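Long-range contacts in bifunctional protein PutA (Bdellovibrio bacteriovorus, PDB 5UR2), which probably catalyses both steps of L-proline breakdown, oxidising proline with a flavin and then the semialdehyde intermediate to L-glutamate with NAD+: residues L581-W587 and A812-K816; R514-S518 and P821-K825; L341-I345 and Y366-I372; N467-L471 and T569-F573. All blocks are in the same frame, centred on the assembly; numbering follows the deposited sequence.

Interaction 1 (L581-W587 and A812-K816); sequences LEVGKPW and AENPK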
# COMPACT_ATOMS: atom_id res chain seq x y z
N LEU B 581 -31.20 -23.59 -7.87
CA LEU B 581 -31.54 -24.88 -8.47
C LEU B 581 -30.32 -25.78 -8.66
O LEU B 581 -30.40 -26.98 -8.40
CB LEU B 581 -32.26 -24.66 -9.81
CG LEU B 581 -33.65 -24.01 -9.76
CD1 LEU B 581 -34.13 -23.68 -11.15
CD2 LEU B 581 -34.62 -24.97 -9.09
N GLU B 582 -29.18 -25.23 -9.11
CA GLU B 582 -28.03 -26.09 -9.42
C GLU B 582 -27.22 -26.44 -8.18
O GLU B 582 -26.70 -27.55 -8.08
CB GLU B 582 -27.10 -25.42 -10.44
CG GLU B 582 -26.01 -26.35 -10.93
CD GLU B 582 -24.93 -25.66 -11.75
OE1 GLU B 582 -24.78 -24.43 -11.65
OE2 GLU B 582 -24.23 -26.34 -12.52
N VAL B 583 -27.10 -25.53 -7.22
CA VAL B 583 -26.21 -25.73 -6.08
C VAL B 583 -26.96 -25.92 -4.76
O VAL B 583 -26.32 -26.27 -3.75
CB VAL B 583 -25.20 -24.56 -5.97
CG1 VAL B 583 -24.04 -24.91 -5.07
CG2 VAL B 583 -24.67 -24.20 -7.34
N GLY B 584 -28.28 -25.73 -4.73
CA GLY B 584 -29.02 -25.85 -3.48
C GLY B 584 -28.85 -24.67 -2.54
O GLY B 584 -29.11 -24.80 -1.34
N LYS B 585 -28.45 -23.52 -3.05
CA LYS B 585 -28.26 -22.36 -2.19
C LYS B 585 -29.62 -21.75 -1.85
O LYS B 585 -30.39 -21.42 -2.76
CB LYS B 585 -27.36 -21.35 -2.90
CG LYS B 585 -25.92 -21.87 -3.03
CD LYS B 585 -24.86 -20.78 -3.20
CE LYS B 585 -24.51 -20.09 -1.92
NZ LYS B 585 -23.36 -19.16 -2.11
N PRO B 586 -29.96 -21.60 -0.56
CA PRO B 586 -31.21 -20.91 -0.20
C PRO B 586 -31.23 -19.49 -0.73
O PRO B 586 -30.17 -18.89 -0.99
CB PRO B 586 -31.19 -20.92 1.34
CG PRO B 586 -30.30 -22.09 1.70
CD PRO B 586 -29.25 -22.14 0.62
N TRP B 587 -32.44 -18.94 -0.89
CA TRP B 587 -32.65 -17.63 -1.51
C TRP B 587 -31.65 -16.56 -1.05
O TRP B 587 -30.99 -15.91 -1.87
CB TRP B 587 -34.07 -17.10 -1.25
CG TRP B 587 -35.21 -17.79 -1.96
CD1 TRP B 587 -35.24 -19.06 -2.47
CD2 TRP B 587 -36.50 -17.21 -2.24
NE1 TRP B 587 -36.47 -19.30 -3.04
CE2 TRP B 587 -37.26 -18.19 -2.90
CE3 TRP B 587 -37.08 -15.96 -1.98
CZ2 TRP B 587 -38.57 -17.96 -3.33
CZ3 TRP B 587 -38.38 -15.74 -2.39
CH2 TRP B 587 -39.11 -16.73 -3.06
N ALA B 812 -34.18 -25.96 -1.67
CA ALA B 812 -33.72 -24.58 -1.66
C ALA B 812 -34.73 -23.65 -2.33
O ALA B 812 -34.83 -22.47 -1.98
CB ALA B 812 -32.34 -24.49 -2.32
N GLU B 813 -35.50 -24.18 -3.27
CA GLU B 813 -36.50 -23.37 -3.95
C GLU B 813 -37.55 -22.83 -2.98
O GLU B 813 -38.10 -21.76 -3.22
CB GLU B 813 -37.15 -24.20 -5.05
CG GLU B 813 -38.28 -23.54 -5.78
CD GLU B 813 -38.84 -24.43 -6.88
OE1 GLU B 813 -38.39 -25.60 -7.01
OE2 GLU B 813 -39.74 -23.95 -7.61
N ASN B 814 -37.81 -23.55 -1.89
CA ASN B 814 -38.81 -23.14 -0.90
C ASN B 814 -38.27 -21.98 -0.06
O ASN B 814 -37.26 -22.15 0.62
CB ASN B 814 -39.17 -24.34 -0.02
CG ASN B 814 -40.30 -24.04 0.97
OD1 ASN B 814 -40.50 -22.90 1.40
ND2 ASN B 814 -41.05 -25.08 1.33
N PRO B 815 -38.93 -20.81 -0.06
CA PRO B 815 -38.39 -19.67 0.70
C PRO B 815 -38.34 -19.90 2.20
O PRO B 815 -37.67 -19.12 2.90
CB PRO B 815 -39.36 -18.52 0.35
CG PRO B 815 -40.65 -19.22 0.00
CD PRO B 815 -40.22 -20.51 -0.69
N LYS B 816 -39.00 -20.92 2.73
CA LYS B 816 -38.95 -21.21 4.16
C LYS B 816 -37.72 -22.03 4.55
O LYS B 816 -37.54 -22.33 5.74
CB LYS B 816 -40.23 -21.95 4.59
CG LYS B 816 -40.58 -21.83 6.07
CD LYS B 816 -40.94 -20.40 6.46
CE LYS B 816 -41.17 -20.26 7.96
NZ LYS B 816 -39.90 -20.42 8.73
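The indole of Trp587 leaves its backbone with CG anti to the carbonyl carbon (chi1 -71°), and this rotation swings the ring alongside Glu813 and Pro815. Tryptophan suits the place because it offers one polar N-H and a broad apolar face. Trp587 NE1 donates to Glu813 O, 3.0 Å away; the bond is bent, 140° at the hydrogen, and the nitrogen stands well above the carbonyl plane. Pro815 covers one face of the six-membered ring: its CB lies 3.7 Å from the centroid of the Trp587 ring and almost on the ring normal, a clear CH-pi contact. The small methyl of Ala812 fits against the turn before Trp587, with Ala812 CB 3.4 Å from Gly584 O and 3.7 Å from Lys585 O. Gly584 is the first residue to leave helical geometry, with positive phi (76°), a conformation that glycine adopts easily. Pro586 then stands at the N-cap of the next helix, and Asn814 OD1 closes an Asx turn onto Lys816 N. Around the contact, Trp587 and Leu581 also pack on helix 476-491, whose Lys490 pairs with Glu813. The loop following helix 790-806 is thus seated on the turn joining helices 572-583 and 587-611.

Interaction 2 (R514-S518 and P821-K825); sequences RVNPS and PVVDK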
# COMPACT_ATOMS: atom_id res chain seq x y z
N ARG B 514 -25.71 -32.92 -14.30
CA ARG B 514 -25.69 -32.32 -12.97
C ARG B 514 -27.13 -32.22 -12.47
O ARG B 514 -27.93 -31.44 -13.00
CB ARG B 514 -25.00 -30.96 -13.01
CG ARG B 514 -25.15 -30.15 -11.74
CD ARG B 514 -24.66 -30.91 -10.50
NE ARG B 514 -24.84 -30.06 -9.31
CZ ARG B 514 -24.88 -30.51 -8.06
NH1 ARG B 514 -24.75 -31.81 -7.81
NH2 ARG B 514 -25.05 -29.65 -7.07
N VAL B 515 -27.45 -33.00 -11.44
CA VAL B 515 -28.82 -33.07 -10.94
C VAL B 515 -29.09 -31.94 -9.96
O VAL B 515 -28.19 -31.33 -9.38
CB VAL B 515 -29.11 -34.45 -10.31
CG1 VAL B 515 -28.93 -35.59 -11.33
CG2 VAL B 515 -28.21 -34.68 -9.12
N ASN B 516 -30.37 -31.66 -9.77
CA ASN B 516 -30.84 -30.73 -8.76
C ASN B 516 -30.60 -31.36 -7.40
O ASN B 516 -31.20 -32.40 -7.10
CB ASN B 516 -32.32 -30.42 -9.00
CG ASN B 516 -32.89 -29.44 -7.99
OD1 ASN B 516 -32.39 -29.30 -6.87
ND2 ASN B 516 -33.96 -28.76 -8.38
N PRO B 517 -29.72 -30.80 -6.57
CA PRO B 517 -29.41 -31.46 -5.29
C PRO B 517 -30.58 -31.46 -4.31
O PRO B 517 -30.53 -32.23 -3.33
CB PRO B 517 -28.22 -30.66 -4.76
CG PRO B 517 -28.39 -29.29 -5.38
CD PRO B 517 -28.95 -29.56 -6.76
N SER B 518 -31.61 -30.61 -4.52
CA SER B 518 -32.84 -30.65 -3.74
C SER B 518 -33.85 -31.66 -4.27
O SER B 518 -34.87 -31.91 -3.62
CB SER B 518 -33.54 -29.29 -3.73
OG SER B 518 -32.73 -28.28 -3.17
N PRO B 821 -30.15 -28.87 0.86
CA PRO B 821 -29.33 -30.09 0.77
C PRO B 821 -27.84 -29.77 0.65
O PRO B 821 -27.44 -28.63 0.41
CB PRO B 821 -29.85 -30.75 -0.51
CG PRO B 821 -30.14 -29.53 -1.41
CD PRO B 821 -30.66 -28.44 -0.46
N VAL B 822 -27.00 -30.80 0.83
CA VAL B 822 -25.58 -30.65 0.51
C VAL B 822 -25.40 -30.91 -0.99
O VAL B 822 -26.36 -31.26 -1.68
CB VAL B 822 -24.67 -31.57 1.35
CG1 VAL B 822 -24.67 -31.14 2.82
CG2 VAL B 822 -25.06 -33.05 1.18
N VAL B 823 -24.17 -30.75 -1.49
CA VAL B 823 -23.99 -30.45 -2.91
C VAL B 823 -24.28 -31.65 -3.81
O VAL B 823 -24.93 -31.51 -4.85
CB VAL B 823 -22.58 -29.87 -3.15
CG1 VAL B 823 -21.50 -30.92 -2.88
CG2 VAL B 823 -22.46 -29.40 -4.57
N ASP B 824 -23.82 -32.86 -3.44
CA ASP B 824 -23.96 -34.02 -4.33
C ASP B 824 -23.95 -35.31 -3.51
O ASP B 824 -23.76 -35.30 -2.28
CB ASP B 824 -22.89 -34.03 -5.44
CG ASP B 824 -21.44 -34.10 -4.90
OD1 ASP B 824 -21.23 -34.42 -3.70
OD2 ASP B 824 -20.51 -33.85 -5.70
N LYS B 825 -24.15 -36.43 -4.20
CA LYS B 825 -24.32 -37.71 -3.50
C LYS B 825 -23.04 -38.12 -2.78
O LYS B 825 -23.10 -38.68 -1.67
CB LYS B 825 -24.78 -38.78 -4.49
CG LYS B 825 -25.21 -40.09 -3.81
CD LYS B 825 -25.75 -41.08 -4.80
CE LYS B 825 -26.19 -42.38 -4.10
NZ LYS B 825 -25.14 -42.99 -3.22
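Arg514 holds the backbone carbonyl of Val823 in an end-on, two-nitrogen grip that ties strand 511-516, outermost in its small mixed sheet within the chain, to a loop in the aldehyde dehydrogenase part of the protein. Arg514 NH1 donates to Val823 O at 3.0 Å and Arg514 NH2 to the same oxygen at 2.9 Å. The oxygen lies in the guanidinium plane, and both nitrogens approach it from the same face of the carbonyl. Two bonds to one acceptor restrain rotation of the guanidinium, a task for which arginine, with its flat fork of donors, is well made. Its chain starts anti to the backbone N (chi1 170°) and bends at chi2, carrying the group across Val823, whose CG2 lies 3.6 Å from Arg514 NH2.

Beside this grip sits a proline pair. Pro517 CB rests 3.4 Å from Val823 O, while the two rings pack together, Pro517 CB lying 4.0 Å from Pro821 CG. These rigid, compact rings fill space between two backbones without bringing unused N-H groups.

Further out, Asn516 OD1 accepts from Ser518 N in an Asx turn that spans Pro517. NH2 of Arg514 has a second acceptor in Glu582 O, and its NE bonds weakly to Gln669 O. Asp824 caps the helix that follows, OD1 accepting from Ala827 N. The Ser518 hydroxyl, which accepts from Ala812 N, has its OG 3.4 Å from Pro821 CG.

Interaction 3 (L341-I345 and Y366-I372); sequences LLENI and YAEKLNI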
# COMPACT_ATOMS: atom_id res chain seq x y z
N LEU B 341 -55.47 11.47 13.63
CA LEU B 341 -56.23 10.51 14.42
C LEU B 341 -57.35 11.20 15.20
O LEU B 341 -58.47 10.69 15.27
CB LEU B 341 -55.30 9.75 15.36
CG LEU B 341 -54.24 8.85 14.70
CD1 LEU B 341 -53.08 8.56 15.64
CD2 LEU B 341 -54.87 7.54 14.23
N LEU B 342 -57.05 12.36 15.80
CA LEU B 342 -58.09 13.11 16.52
C LEU B 342 -59.21 13.52 15.57
O LEU B 342 -60.39 13.40 15.91
CB LEU B 342 -57.47 14.34 17.18
CG LEU B 342 -56.60 14.02 18.39
CD1 LEU B 342 -55.89 15.30 18.85
CD2 LEU B 342 -57.48 13.40 19.50
N GLU B 343 -58.84 13.98 14.37
CA GLU B 343 -59.83 14.36 13.37
C GLU B 343 -60.78 13.21 13.05
O GLU B 343 -61.95 13.45 12.71
CB GLU B 343 -59.13 14.81 12.10
CG GLU B 343 -60.05 15.39 11.10
CD GLU B 343 -60.55 16.75 11.53
OE1 GLU B 343 -59.69 17.62 11.86
OE2 GLU B 343 -61.78 16.94 11.56
N ASN B 344 -60.32 11.97 13.24
CA ASN B 344 -61.07 10.78 12.89
C ASN B 344 -61.39 9.94 14.12
O ASN B 344 -61.56 8.72 14.02
CB ASN B 344 -60.31 9.92 11.88
CG ASN B 344 -60.26 10.55 10.50
OD1 ASN B 344 -61.21 10.41 9.74
ND2 ASN B 344 -59.13 11.17 10.13
N ILE B 345 -61.51 10.58 15.28
CA ILE B 345 -61.67 9.83 16.52
C ILE B 345 -62.95 9.00 16.51
O ILE B 345 -63.05 8.02 17.26
CB ILE B 345 -61.61 10.79 17.73
CG1 ILE B 345 -61.47 10.00 19.03
CG2 ILE B 345 -62.81 11.75 17.75
CD1 ILE B 345 -61.07 10.84 20.21
N TYR B 366 -55.07 20.44 20.10
CA TYR B 366 -55.68 19.86 18.90
C TYR B 366 -56.99 19.17 19.26
O TYR B 366 -57.99 19.29 18.53
CB TYR B 366 -54.71 18.88 18.23
CG TYR B 366 -53.43 19.51 17.69
CD1 TYR B 366 -53.40 20.80 17.18
CD2 TYR B 366 -52.24 18.80 17.72
CE1 TYR B 366 -52.20 21.37 16.69
CE2 TYR B 366 -51.04 19.35 17.25
CZ TYR B 366 -51.02 20.63 16.73
OH TYR B 366 -49.82 21.15 16.28
N ALA B 367 -57.01 18.47 20.40
CA ALA B 367 -58.27 17.88 20.86
C ALA B 367 -59.29 18.97 21.18
O ALA B 367 -60.47 18.84 20.86
CB ALA B 367 -58.03 16.99 22.08
N GLU B 368 -58.85 20.06 21.82
CA GLU B 368 -59.80 21.09 22.24
C GLU B 368 -60.36 21.85 21.04
O GLU B 368 -61.54 22.21 21.03
CB GLU B 368 -59.15 22.06 23.23
CG GLU B 368 -58.99 21.46 24.61
CD GLU B 368 -58.05 22.24 25.51
OE1 GLU B 368 -57.79 23.43 25.22
OE2 GLU B 368 -57.57 21.64 26.50
N LYS B 369 -59.54 22.11 20.03
CA LYS B 369 -60.05 22.78 18.84
C LYS B 369 -61.08 21.93 18.10
O LYS B 369 -61.88 22.50 17.35
CB LYS B 369 -58.90 23.15 17.90
CG LYS B 369 -57.96 24.23 18.46
CD LYS B 369 -58.71 25.52 18.80
CE LYS B 369 -57.79 26.61 19.37
NZ LYS B 369 -58.54 27.82 19.84
N LEU B 370 -61.09 20.61 18.31
CA LEU B 370 -62.06 19.70 17.71
C LEU B 370 -63.25 19.42 18.62
O LEU B 370 -64.07 18.55 18.29
CB LEU B 370 -61.39 18.38 17.32
CG LEU B 370 -60.30 18.53 16.26
CD1 LEU B 370 -59.46 17.25 16.10
CD2 LEU B 370 -60.92 18.98 14.94
N ASN B 371 -63.36 20.12 19.75
CA ASN B 371 -64.42 19.92 20.73
C ASN B 371 -64.49 18.48 21.23
O ASN B 371 -65.55 17.97 21.60
CB ASN B 371 -65.77 20.36 20.16
CG ASN B 371 -65.78 21.82 19.79
OD1 ASN B 371 -65.43 22.69 20.60
ND2 ASN B 371 -66.13 22.11 18.54
N ILE B 372 -63.34 17.82 21.28
CA ILE B 372 -63.27 16.47 21.83
C ILE B 372 -63.20 16.58 23.35
O ILE B 372 -62.39 17.36 23.87
CB ILE B 372 -62.05 15.74 21.27
CG1 ILE B 372 -62.17 15.63 19.75
CG2 ILE B 372 -61.93 14.34 21.86
CD1 ILE B 372 -60.87 15.12 19.08
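Leu342 points straight from the end of helix 327-343 into the neighbouring helix 357-369, and the other side chains are arranged round it. Its first torsion (chi1 -72°) swings CG toward helix 357-369, and the two methyls then take different partners. Leu342 CD1 meets Tyr366 CB at 3.8 Å, the two side chains crossing at about a right angle, and lies against Ala367, whose small methyl lets the leucine come close to the helix backbone. Leu342 CD2 turns instead to Ile372 CD1, also 3.8 Å away. Leu370 reaches in over the base of the same residue, its CD1 3.7 Å from Leu342 CB. Beyond, Ile345 and Ile372 extend toward each other tip to tip, Ile345 CD1 standing 4.0 Å from Ile372 CG2.

A Schellman motif makes this possible: Asn371, in the left-handed conformation, ends the helix, and the chain turns so that Leu370 and Ile372 both face the partner. The two helices flank strand 349-353 of the proline dehydrogenase barrel, on whose Pro350 both Leu342 and Ile345 rest. Tyr366 sends its hydroxyl elsewhere, to Glu335.

Toward solvent, Glu343 bends at chi2 and sets OE1 3.6 Å from Leu370 CD2, a polar end merely lying beside a methyl. Between the segments the attraction is therefore one of dispersion and burial of largely aliphatic groups, fixed by shape rather than by directional bonds.

Interaction 4 (N467-L471 and T569-F573); sequences NEPLL and TRDRF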
# COMPACT_ATOMS: atom_id res chain seq x y z
N ASN B 467 -20.19 -1.64 -0.58
CA ASN B 467 -20.69 -2.95 -0.95
C ASN B 467 -22.08 -2.86 -1.58
O ASN B 467 -22.89 -1.99 -1.24
CB ASN B 467 -20.75 -3.85 0.27
CG ASN B 467 -19.38 -4.12 0.84
OD1 ASN B 467 -18.86 -3.33 1.65
ND2 ASN B 467 -18.80 -5.25 0.46
N GLU B 468 -22.37 -3.81 -2.45
CA GLU B 468 -23.69 -3.91 -3.07
C GLU B 468 -24.76 -4.29 -2.04
O GLU B 468 -24.60 -5.28 -1.31
CB GLU B 468 -23.64 -4.95 -4.18
CG GLU B 468 -24.99 -5.24 -4.81
CD GLU B 468 -25.47 -4.16 -5.75
OE1 GLU B 468 -24.66 -3.29 -6.17
OE2 GLU B 468 -26.67 -4.16 -6.07
N PRO B 469 -25.87 -3.56 -1.97
CA PRO B 469 -26.95 -3.94 -1.05
C PRO B 469 -27.57 -5.27 -1.43
O PRO B 469 -27.75 -5.58 -2.61
CB PRO B 469 -27.98 -2.81 -1.19
CG PRO B 469 -27.25 -1.68 -1.81
CD PRO B 469 -26.15 -2.29 -2.66
N LEU B 470 -27.90 -6.07 -0.43
CA LEU B 470 -28.62 -7.31 -0.69
C LEU B 470 -30.11 -7.02 -0.80
O LEU B 470 -30.60 -5.97 -0.38
CB LEU B 470 -28.40 -8.33 0.43
CG LEU B 470 -26.93 -8.74 0.61
CD1 LEU B 470 -26.78 -9.91 1.57
CD2 LEU B 470 -26.29 -9.04 -0.75
N LEU B 471 -30.84 -7.97 -1.37
CA LEU B 471 -32.27 -7.80 -1.52
C LEU B 471 -32.97 -7.84 -0.17
O LEU B 471 -32.55 -8.54 0.77
CB LEU B 471 -32.83 -8.90 -2.43
CG LEU B 471 -32.51 -8.86 -3.92
CD1 LEU B 471 -32.96 -10.17 -4.58
CD2 LEU B 471 -33.22 -7.67 -4.57
N THR B 569 -25.87 -6.93 -11.97
CA THR B 569 -26.92 -6.21 -11.25
C THR B 569 -28.25 -6.31 -11.99
O THR B 569 -29.30 -6.55 -11.38
CB THR B 569 -26.50 -4.75 -11.07
OG1 THR B 569 -25.23 -4.69 -10.39
CG2 THR B 569 -27.54 -3.96 -10.28
N ARG B 570 -28.23 -6.16 -13.32
CA ARG B 570 -29.45 -6.27 -14.11
C ARG B 570 -30.05 -7.68 -14.03
O ARG B 570 -31.28 -7.84 -13.97
CB ARG B 570 -29.14 -5.90 -15.56
CG ARG B 570 -30.32 -6.00 -16.52
CD ARG B 570 -29.79 -6.04 -17.96
NE ARG B 570 -29.21 -7.35 -18.29
CZ ARG B 570 -28.36 -7.57 -19.30
NH1 ARG B 570 -27.98 -6.56 -20.06
NH2 ARG B 570 -27.91 -8.79 -19.54
N ASP B 571 -29.22 -8.72 -14.05
CA ASP B 571 -29.73 -10.08 -14.11
C ASP B 571 -29.81 -10.74 -12.73
O ASP B 571 -29.82 -11.97 -12.63
CB ASP B 571 -28.88 -10.90 -15.08
CG ASP B 571 -29.07 -10.45 -16.54
OD1 ASP B 571 -29.95 -9.61 -16.77
OD2 ASP B 571 -28.35 -10.91 -17.45
N ARG B 572 -29.91 -9.94 -11.67
CA ARG B 572 -29.78 -10.44 -10.31
C ARG B 572 -30.67 -11.65 -10.05
O ARG B 572 -30.20 -12.68 -9.56
CB ARG B 572 -30.08 -9.33 -9.31
CG ARG B 572 -29.58 -9.69 -7.93
CD ARG B 572 -30.14 -8.77 -6.89
NE ARG B 572 -29.43 -8.88 -5.63
CZ ARG B 572 -28.60 -7.94 -5.16
NH1 ARG B 572 -28.37 -6.84 -5.87
NH2 ARG B 572 -28.02 -8.11 -3.99
N PHE B 573 -31.97 -11.55 -10.37
CA PHE B 573 -32.89 -12.63 -10.03
C PHE B 573 -32.62 -13.89 -10.84
O PHE B 573 -32.72 -15.01 -10.32
CB PHE B 573 -34.34 -12.15 -10.23
CG PHE B 573 -34.76 -11.14 -9.21
CD1 PHE B 573 -35.19 -11.55 -7.96
CD2 PHE B 573 -34.65 -9.79 -9.47
CE1 PHE B 573 -35.55 -10.63 -7.00
CE2 PHE B 573 -35.01 -8.86 -8.51
CZ PHE B 573 -35.46 -9.27 -7.28
O HOH W 1 -24.55 -2.60 -8.78
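The guanidinium of Arg572 has Glu468 OE2 and Leu470 CD2 at its edge, both in its plane, while Pro469 O approaches obliquely. Arg572 NH1 forms a salt bridge to Glu468 OE2 at 3.2 Å, using the anti side of the carboxylate, whose plane is turned 39° from that of the guanidinium. Arg572 NH2 donates to Pro469 O at 2.9 Å in a bent bond, 132° at the hydrogen. The ring of Phe573 is met obliquely by Leu471, whose CD1 comes within 3.6 Å of Phe573 CE1.

Arginine suits this position by its length and its spread of donors. Extended from CG to NE, it slides past Leu471, whose CG lies 3.5 Å from Arg572 NE, so that its stem is packed by an apolar side chain and its end serves charged and polar partners. NE pairs with Asp591 OD1; the other oxygen of Asp591 accepts from Leu471 N, so one aspartate binds both segments.

Glu468 bends at chi2, and its second oxygen is also occupied. A water donates to Glu468 OE1 at 2.7 Å and to Thr569 OG1, bridging to the end of helix 554-570; that threonine hydroxyl bonds to Ala565 O as well.

Asp571 breaks the helical run between helices 554-570 and 572-583, and Arg572 projects from the start of the second. The arrangement is that of an extended loop fastened across a helix-helix junction chiefly through an arginine that bonds to a side chain and to the loop's backbone, here on the aldehyde dehydrogenase part of PutA.

From the N terminus, interaction 3 comes first and closes the shortest loop, with 20 residues between its segments, joining two neighbouring helices of the proline dehydrogenase barrel; its centre is about 47 Å or more from the centres of the others. Interaction 4 opens next, at 467-471, and closes at 569-573, joining the loop before helix 476-491 to the junction of helices 554-570 and 572-583. Interaction 2 begins inside that loop, at 514-518, and ends far beyond it at 821-825, so the two cross. Interaction 1 is nested within interaction 2. These two touch, tying strand 511-516, the turn after helix 572-583 and the loop between helices 790-806 and 825-841. Helix 572-583 is shared by interactions 1 and 4.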